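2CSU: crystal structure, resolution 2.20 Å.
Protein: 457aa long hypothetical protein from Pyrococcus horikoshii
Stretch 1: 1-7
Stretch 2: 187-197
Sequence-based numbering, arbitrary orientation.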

# COMPACT_ATOMS: atom_id res chain seq x y z
N MSE A 1 5.96 7.86 36.73
CA MSE A 1 4.54 7.90 36.40
C MSE A 1 4.29 7.45 34.96
O MSE A 1 4.92 7.90 34.01
N LEU A 2 3.35 6.49 34.82
CA LEU A 2 3.01 6.01 33.49
C LEU A 2 4.19 5.30 32.82
O LEU A 2 4.15 4.88 31.67
N ASP A 3 5.30 5.21 33.58
CA ASP A 3 6.47 4.52 33.06
C ASP A 3 6.43 3.03 33.38
O ASP A 3 6.86 2.19 32.60
N TYR A 4 5.88 2.76 34.58
CA TYR A 4 5.74 1.36 34.99
C TYR A 4 4.85 0.58 34.02
O TYR A 4 4.69 -0.63 34.12
N PHE A 5 4.24 1.33 33.08
CA PHE A 5 3.40 0.68 32.08
C PHE A 5 4.23 0.03 30.98
O PHE A 5 3.93 -1.05 30.49
N PHE A 6 5.26 0.80 30.57
CA PHE A 6 6.08 0.38 29.44
C PHE A 6 7.44 -0.18 29.89
O PHE A 6 8.18 -0.77 29.12
N ASN A 7 7.81 -0.03 31.15
CA ASN A 7 9.06 -0.57 31.66
C ASN A 7 8.82 -1.17 33.05
O ASN A 7 9.45 -0.79 34.03
N ASP A 187 -9.75 5.63 32.18
CA ASP A 187 -8.83 6.37 33.05
C ASP A 187 -7.77 7.12 32.24
O ASP A 187 -7.95 8.25 31.80
N VAL A 188 -6.59 6.47 32.10
CA VAL A 188 -5.53 7.07 31.30
C VAL A 188 -6.02 7.39 29.89
O VAL A 188 -6.64 6.58 29.22
N ASP A 189 -5.77 8.64 29.46
CA ASP A 189 -6.25 9.04 28.13
C ASP A 189 -5.11 9.55 27.24
O ASP A 189 -3.94 9.47 27.58
N PHE A 190 -5.52 10.07 26.08
CA PHE A 190 -4.58 10.61 25.11
C PHE A 190 -3.67 11.65 25.76
O PHE A 190 -2.43 11.57 25.65
N ALA A 191 -4.28 12.62 26.44
CA ALA A 191 -3.54 13.70 27.08
C ALA A 191 -2.45 13.22 28.04
O ALA A 191 -1.30 13.66 27.95
N GLU A 192 -2.81 12.34 28.96
CA GLU A 192 -1.85 11.84 29.91
C GLU A 192 -0.76 11.06 29.19
O GLU A 192 0.40 11.11 29.59
N LEU A 193 -1.14 10.35 28.13
CA LEU A 193 -0.16 9.59 27.38
C LEU A 193 0.78 10.52 26.62
O LEU A 193 1.98 10.28 26.58
N MSE A 194 0.23 11.58 26.03
CA MSE A 194 1.04 12.54 25.29
C MSE A 194 1.99 13.25 26.25
O MSE A 194 3.10 13.61 25.87
N GLU A 195 1.55 13.47 27.49
CA GLU A 195 2.43 14.14 28.45
C GLU A 195 3.62 13.23 28.73
O GLU A 195 4.77 13.68 28.73
N TYR A 196 3.37 11.96 28.97
CA TYR A 196 4.46 11.03 29.25
C TYR A 196 5.41 10.85 28.05
O TYR A 196 6.64 10.90 28.20
N LEU A 197 4.84 10.64 26.87
CA LEU A 197 5.61 10.42 25.65
C LEU A 197 6.41 11.64 25.21
O LEU A 197 7.37 11.52 24.45

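The N-terminal segment lies against one side of the helix 190-197, and two residues, Leu 2 and Tyr 196, account for just over half of the buried surface. The CA atoms of Leu 2 and Tyr 196 are 6.7 Å apart, the closest CA pair across the stretches. Both side chains point toward the other stretch.

Leu 2 is the main bump on the first stretch. Its chi1 is m and its chi2, at -135°, lies between wells. Its CD1 enters a hollow lined by Val 188, Glu 192 and Leu 193. Leu 2 CD1 sits 4.0 Å from Val 188 CG1, 4.0 Å from Leu 193 CD2 and 3.8 Å from Glu 192 O. The last of these is a packing contact with the helix backbone. Val 188 is t and points toward Leu 2. Leu 193 (m, t) starts sideways, but its end comes nearer.

Tyr 196 is the bump in return. Its chi1 is t, and its ring touches Met 1, Leu 2, Asp 3 and Phe 6. Leu 2 O sits over one face, 3.8 Å from Tyr 196 CZ, and Leu 2 CB is 4.1 Å from Tyr 196 CG.

Phe 6 (m) points toward the helix. Its ring is nearly parallel to that of Tyr 196, with planes at 14°, but the rings are slid apart and barely overlap. Phe 6 CD2 still reaches 3.5 Å from Tyr 196 CE2. At the edge of the Phe 6 ring, CZ is 4.4 Å from Leu 193 CD2. Phe 5 adds a looser contact, with CE2 4.5 Å from Val 188 CG2.

One hydrogen bond joins the stretches: Tyr 196 OH donates to Asp 3 OD1 at 3.2 Å. The CA-to-CB bond of Asp 3 points sideways and its chi1 is t. Its OD1 lies at the edge of the Tyr 196 ring, near the ring plane. Asn 7 ND2 also donates to Asp 3 OD1, a weak bond at 3.5 Å.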

# COMPACT_ATOMS: atom_id res chain seq x y z
CB MSE A 1 4.05 9.33 36.59
CG MSE A 1 4.25 9.83 38.03
SE MSE A 1 2.88 10.85 38.60
CE MSE A 1 2.97 12.11 37.32
CB LEU A 2 2.57 7.21 32.64
CG LEU A 2 1.09 7.54 32.83
CD1 LEU A 2 0.38 7.82 31.50
CD2 LEU A 2 0.31 6.42 33.51
CB ASP A 3 7.72 5.15 33.69
CG ASP A 3 8.96 4.53 33.06
OD1 ASP A 3 9.03 4.53 31.83
OD2 ASP A 3 9.83 4.06 33.79
CB TYR A 4 5.14 1.34 36.39
CG TYR A 4 3.94 2.22 36.44
CD1 TYR A 4 2.74 1.81 35.88
CD2 TYR A 4 4.02 3.47 37.06
CE1 TYR A 4 1.62 2.62 35.93
CE2 TYR A 4 2.90 4.30 37.11
CZ TYR A 4 1.71 3.88 36.54
OH TYR A 4 0.59 4.69 36.59
CB PHE A 5 2.47 1.74 31.48
CG PHE A 5 1.15 1.73 32.20
CD1 PHE A 5 0.41 0.55 32.25
CD2 PHE A 5 0.67 2.89 32.79
CE1 PHE A 5 -0.81 0.54 32.90
CE2 PHE A 5 -0.56 2.86 33.44
CZ PHE A 5 -1.30 1.69 33.50
CB PHE A 6 6.28 1.58 28.53
CG PHE A 6 4.94 2.16 28.17
CD1 PHE A 6 4.16 1.54 27.20
CD2 PHE A 6 4.49 3.30 28.81
CE1 PHE A 6 2.92 2.06 26.87
CE2 PHE A 6 3.24 3.82 28.48
CZ PHE A 6 2.45 3.20 27.51
CB ASN A 7 10.12 0.54 31.70
CG ASN A 7 10.68 0.85 30.30
OD1 ASN A 7 11.22 -0.03 29.63
ND2 ASN A 7 10.55 2.11 29.86
CB ASP A 187 -8.17 5.37 33.98
CG ASP A 187 -7.66 6.10 35.22
OD1 ASP A 187 -7.90 7.31 35.31
OD2 ASP A 187 -7.04 5.46 36.06
CB VAL A 188 -4.38 6.06 31.24
CG1 VAL A 188 -3.25 6.62 30.37
CG2 VAL A 188 -3.85 5.78 32.63
CB ASP A 189 -7.32 10.12 28.30
CG ASP A 189 -6.76 11.29 29.10
OD1 ASP A 189 -5.54 11.47 29.08
OD2 ASP A 189 -7.54 12.00 29.72
CB PHE A 190 -5.32 11.31 23.96
CG PHE A 190 -6.03 10.38 23.03
CD1 PHE A 190 -5.33 9.40 22.33
CD2 PHE A 190 -7.41 10.49 22.83
CE1 PHE A 190 -5.98 8.55 21.44
CE2 PHE A 190 -8.07 9.65 21.95
CZ PHE A 190 -7.36 8.67 21.25
CB ALA A 191 -4.49 14.61 27.83
CB GLU A 192 -2.55 10.96 30.95
CG GLU A 192 -3.19 11.76 32.09
CD GLU A 192 -4.49 11.14 32.59
OE1 GLU A 192 -4.49 9.93 32.91
OE2 GLU A 192 -5.51 11.86 32.67
CB LEU A 193 -0.86 8.63 26.44
CG LEU A 193 -1.43 7.38 27.12
CD1 LEU A 193 -2.16 6.54 26.08
CD2 LEU A 193 -0.30 6.56 27.78
CB MSE A 194 0.18 13.57 24.57
CG MSE A 194 -0.43 13.08 23.26
SE MSE A 194 -1.64 14.22 22.48
CE MSE A 194 -2.54 14.50 23.74
CB GLU A 195 1.69 14.46 29.75
CG GLU A 195 0.77 15.69 29.67
CD GLU A 195 -0.02 15.95 30.95
OE1 GLU A 195 -0.65 15.00 31.47
OE2 GLU A 195 -0.02 17.10 31.42
CB TYR A 196 3.89 9.69 29.67
CG TYR A 196 4.85 8.54 29.53
CD1 TYR A 196 5.88 8.34 30.45
CD2 TYR A 196 4.73 7.64 28.47
CE1 TYR A 196 6.76 7.27 30.33
CE2 TYR A 196 5.60 6.57 28.34
CZ TYR A 196 6.61 6.39 29.27
OH TYR A 196 7.48 5.34 29.12
CB LEU A 197 4.67 9.98 24.52
CG LEU A 197 4.06 8.58 24.63
CD1 LEU A 197 2.94 8.41 23.61
CD2 LEU A 197 5.15 7.54 24.41